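Local coordinates for protein exodeoxyribonuclease III (Neisseria meningitidis, PDB 2JC4) that probably acts as a metal-dependent 3'-5' exonuclease on double-stranded DNA in DNA repair, as a member of the AP/ExoA family of DNA repair enzymes, at residues 46-58 and 67-79. Sequence-based numbering, arbitrary orientation. Where two conformers were deposited one is given.
Sequences ALQMMGWHCVWSG and IVSRSVPQDVHFG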
# COMPACT_ATOMS: atom_id res chain seq x y z
N ALA A 46 19.45 10.99 2.01
CA ALA A 46 19.89 9.79 1.28
C ALA A 46 19.13 9.57 -0.03
O ALA A 46 19.72 9.10 -1.00
CB ALA A 46 19.82 8.54 2.15
N LEU A 47 17.83 9.89 -0.04
CA LEU A 47 17.02 9.68 -1.25
C LEU A 47 17.04 10.88 -2.18
O LEU A 47 17.08 10.72 -3.41
CB LEU A 47 15.57 9.38 -0.86
CG LEU A 47 15.38 8.14 0.01
CD1 LEU A 47 13.93 8.04 0.54
CD2 LEU A 47 15.76 6.88 -0.76
N GLN A 48 16.95 12.08 -1.60
CA GLN A 48 17.05 13.32 -2.35
C GLN A 48 18.38 13.41 -3.10
O GLN A 48 18.42 13.86 -4.25
CB GLN A 48 16.83 14.53 -1.42
CG GLN A 48 15.38 14.55 -0.85
CD GLN A 48 15.12 15.62 0.20
OE1 GLN A 48 14.00 16.18 0.26
NE2 GLN A 48 16.11 15.90 1.04
N MET A 49 19.45 12.95 -2.45
CA MET A 49 20.79 13.00 -3.05
C MET A 49 20.90 12.03 -4.19
O MET A 49 21.88 12.08 -4.96
CB MET A 49 21.88 12.78 -2.00
CG MET A 49 22.01 14.02 -1.10
SD MET A 49 23.31 13.91 0.17
CE MET A 49 24.75 13.54 -0.83
N MET A 50 19.90 11.15 -4.33
CA MET A 50 19.82 10.23 -5.45
C MET A 50 18.95 10.80 -6.57
O MET A 50 18.76 10.17 -7.59
CB MET A 50 19.26 8.89 -4.99
CG MET A 50 20.29 7.96 -4.34
SD MET A 50 19.59 6.41 -3.71
CE MET A 50 19.36 5.41 -5.19
N GLY A 51 18.41 11.98 -6.36
CA GLY A 51 17.58 12.63 -7.38
C GLY A 51 16.08 12.39 -7.21
O GLY A 51 15.31 12.66 -8.13
N TRP A 52 15.68 11.90 -6.04
CA TRP A 52 14.26 11.67 -5.76
C TRP A 52 13.63 12.72 -4.87
O TRP A 52 14.18 13.05 -3.81
CB TRP A 52 14.07 10.27 -5.17
CG TRP A 52 14.51 9.23 -6.15
CD1 TRP A 52 15.80 8.77 -6.34
CD2 TRP A 52 13.69 8.53 -7.10
NE1 TRP A 52 15.83 7.84 -7.36
CE2 TRP A 52 14.55 7.69 -7.85
CE3 TRP A 52 12.32 8.55 -7.40
CZ2 TRP A 52 14.08 6.84 -8.85
CZ3 TRP A 52 11.86 7.71 -8.40
CH2 TRP A 52 12.74 6.87 -9.12
N HIS A 53 12.45 13.20 -5.26
CA HIS A 53 11.63 14.05 -4.38
C HIS A 53 10.83 13.18 -3.41
O HIS A 53 10.33 12.13 -3.79
CB HIS A 53 10.70 14.90 -5.21
CG HIS A 53 11.41 15.81 -6.16
ND1 HIS A 53 12.09 16.93 -5.75
CD2 HIS A 53 11.56 15.75 -7.50
CE1 HIS A 53 12.62 17.53 -6.79
NE2 HIS A 53 12.32 16.83 -7.87
N CYS A 54 10.76 13.60 -2.14
CA CYS A 54 10.12 12.81 -1.09
C CYS A 54 9.15 13.66 -0.33
O CYS A 54 9.49 14.80 0.03
CB CYS A 54 11.17 12.35 -0.07
SG CYS A 54 12.45 11.35 -0.78
N VAL A 55 7.95 13.14 -0.08
CA VAL A 55 7.07 13.72 0.94
C VAL A 55 6.68 12.61 1.89
O VAL A 55 6.60 11.46 1.47
CB VAL A 55 5.83 14.43 0.36
CG1 VAL A 55 6.27 15.64 -0.52
CG2 VAL A 55 4.92 13.45 -0.44
N TRP A 56 6.50 12.93 3.16
CA TRP A 56 6.26 11.86 4.12
C TRP A 56 5.54 12.35 5.35
O TRP A 56 5.44 13.57 5.61
CB TRP A 56 7.59 11.19 4.52
CG TRP A 56 8.52 12.11 5.27
CD1 TRP A 56 8.65 12.20 6.64
CD2 TRP A 56 9.44 13.08 4.71
NE1 TRP A 56 9.60 13.16 6.96
CE2 TRP A 56 10.10 13.71 5.80
CE3 TRP A 56 9.79 13.45 3.42
CZ2 TRP A 56 11.06 14.70 5.63
CZ3 TRP A 56 10.76 14.45 3.24
CH2 TRP A 56 11.38 15.05 4.34
N SER A 57 5.08 11.37 6.13
CA SER A 57 4.34 11.62 7.36
C SER A 57 4.78 10.50 8.26
O SER A 57 4.40 9.32 8.03
CB SER A 57 2.83 11.50 7.11
OG SER A 57 2.07 11.78 8.29
N GLY A 58 5.60 10.85 9.25
CA GLY A 58 6.15 9.86 10.19
C GLY A 58 5.82 10.16 11.65
O GLY A 58 5.46 11.28 11.99
N ILE A 67 5.80 9.18 -0.03
CA ILE A 67 5.70 9.13 -1.51
C ILE A 67 7.03 9.63 -2.08
O ILE A 67 7.50 10.72 -1.71
CB ILE A 67 4.54 9.98 -2.07
CG1 ILE A 67 3.19 9.45 -1.58
CG2 ILE A 67 4.61 10.00 -3.59
CD1 ILE A 67 2.03 10.39 -1.82
N VAL A 68 7.62 8.83 -2.94
CA VAL A 68 8.97 9.14 -3.46
C VAL A 68 8.87 9.13 -4.97
O VAL A 68 8.34 8.17 -5.54
CB VAL A 68 9.98 8.09 -2.99
CG1 VAL A 68 11.36 8.41 -3.52
CG2 VAL A 68 9.96 7.94 -1.45
N SER A 69 9.32 10.20 -5.64
CA SER A 69 9.09 10.30 -7.07
C SER A 69 10.13 11.17 -7.76
O SER A 69 10.72 12.04 -7.13
CB SER A 69 7.68 10.86 -7.35
OG SER A 69 7.46 12.07 -6.62
N ARG A 70 10.39 10.93 -9.04
CA ARG A 70 11.32 11.83 -9.72
C ARG A 70 10.63 13.13 -10.11
O ARG A 70 11.30 14.16 -10.22
CB ARG A 70 12.13 11.15 -10.84
CG ARG A 70 13.34 10.39 -10.22
CD ARG A 70 14.60 10.35 -11.05
NE ARG A 70 15.43 11.54 -10.86
CZ ARG A 70 16.71 11.61 -11.19
NH1 ARG A 70 17.32 10.54 -11.69
NH2 ARG A 70 17.39 12.75 -11.00
N SER A 71 9.30 13.09 -10.26
CA SER A 71 8.49 14.32 -10.34
C SER A 71 8.19 14.93 -8.95
O SER A 71 7.99 14.21 -7.98
CB SER A 71 7.18 14.04 -11.08
OG SER A 71 7.44 13.83 -12.46
N VAL A 72 8.12 16.25 -8.86
CA VAL A 72 7.81 16.92 -7.61
C VAL A 72 6.34 16.63 -7.23
O VAL A 72 5.42 16.86 -8.04
CB VAL A 72 8.06 18.47 -7.72
CG1 VAL A 72 7.78 19.20 -6.41
CG2 VAL A 72 9.50 18.76 -8.17
N PRO A 73 6.10 16.08 -6.02
CA PRO A 73 4.69 15.86 -5.67
C PRO A 73 3.96 17.19 -5.37
O PRO A 73 4.50 18.02 -4.62
CB PRO A 73 4.76 14.97 -4.42
CG PRO A 73 6.23 14.53 -4.31
CD PRO A 73 7.01 15.65 -4.95
N GLN A 74 2.78 17.40 -5.95
CA GLN A 74 2.00 18.62 -5.74
C GLN A 74 0.78 18.39 -4.82
O GLN A 74 0.33 17.24 -4.66
CB GLN A 74 1.50 19.19 -7.07
CG GLN A 74 2.59 19.29 -8.17
CD GLN A 74 3.59 20.41 -7.88
OE1 GLN A 74 3.20 21.54 -7.59
NE2 GLN A 74 4.89 20.10 -7.97
N ASP A 75 0.30 19.50 -4.24
CA ASP A 75 -0.92 19.53 -3.44
C ASP A 75 -0.93 18.36 -2.46
O ASP A 75 -1.83 17.53 -2.45
CB ASP A 75 -2.15 19.55 -4.35
CG ASP A 75 -2.15 20.73 -5.31
OD1 ASP A 75 -1.78 21.85 -4.90
OD2 ASP A 75 -2.53 20.54 -6.47
N VAL A 76 0.13 18.30 -1.66
CA VAL A 76 0.32 17.24 -0.67
C VAL A 76 -0.75 17.35 0.41
O VAL A 76 -1.05 18.48 0.86
CB VAL A 76 1.73 17.28 -0.08
CG1 VAL A 76 1.90 16.13 0.91
CG2 VAL A 76 2.74 17.14 -1.21
N HIS A 77 -1.35 16.20 0.77
CA HIS A 77 -2.45 16.12 1.75
C HIS A 77 -2.14 15.05 2.79
O HIS A 77 -1.64 13.97 2.43
CB HIS A 77 -3.78 15.77 1.06
CG HIS A 77 -4.96 15.81 1.99
ND1 HIS A 77 -5.40 14.71 2.69
CD2 HIS A 77 -5.77 16.84 2.36
CE1 HIS A 77 -6.43 15.04 3.45
NE2 HIS A 77 -6.66 16.33 3.28
N PHE A 78 -2.43 15.36 4.05
CA PHE A 78 -2.12 14.47 5.17
C PHE A 78 -3.38 14.06 5.85
O PHE A 78 -4.24 14.91 6.14
CB PHE A 78 -1.18 15.13 6.21
CG PHE A 78 0.17 15.50 5.64
CD1 PHE A 78 1.21 14.57 5.62
CD2 PHE A 78 0.39 16.76 5.10
CE1 PHE A 78 2.47 14.92 5.10
CE2 PHE A 78 1.62 17.10 4.55
CZ PHE A 78 2.66 16.18 4.55
N GLY A 79 -3.49 12.77 6.14
CA GLY A 79 -4.52 12.26 7.03
C GLY A 79 -5.89 12.20 6.39
O GLY A 79 -6.02 12.29 5.14
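Arg-70 CG makes a CH-pi contact over one face of the Trp-52 indole, 3.4 Å from the six-membered ring centroid and 8° off its normal; Leu-47 O, Met-50 CB and Ser-69 N lie in plane at its edge. Bends at chi2 and chi3 (85°) bring Arg-70 NE within 3.0 Å of Gly-51 O. Over one face of the His-53 imidazole sits Val-72 CG2, 3.6 Å from its centroid, while Arg-70 O lies near the ring plane at the edge, 3.2 Å from His-53 CD2. Phe-78 instead presents its edge, CE1 3.3 Å from Trp-56 O and CD1 facing Ser-57 CB. Four backbone hydrogen bonds and strand axes 171° apart identify antiparallel pairing: His-53 exchanges two with Ser-69 and Val-55 two with Ile-67, Cys-54 and Val-68 being the non-hydrogen-bonded pair between. Val-55 CG1 meets Val-76 CG2 tip to tip at 3.9 Å and touches Pro-73 CG. Strand 53-57 is outermost, within this chain, in one sheet of the DNase I-like sandwich; past the corner at Asp-75, strand 76-78 borders the other. Ile-92 of strand 91-96 touches Val-55 between the sheets and Phe-78 within its own, whereas helix 11-23 covers Leu-47 and Trp-52 through Leu-15 and Leu-22.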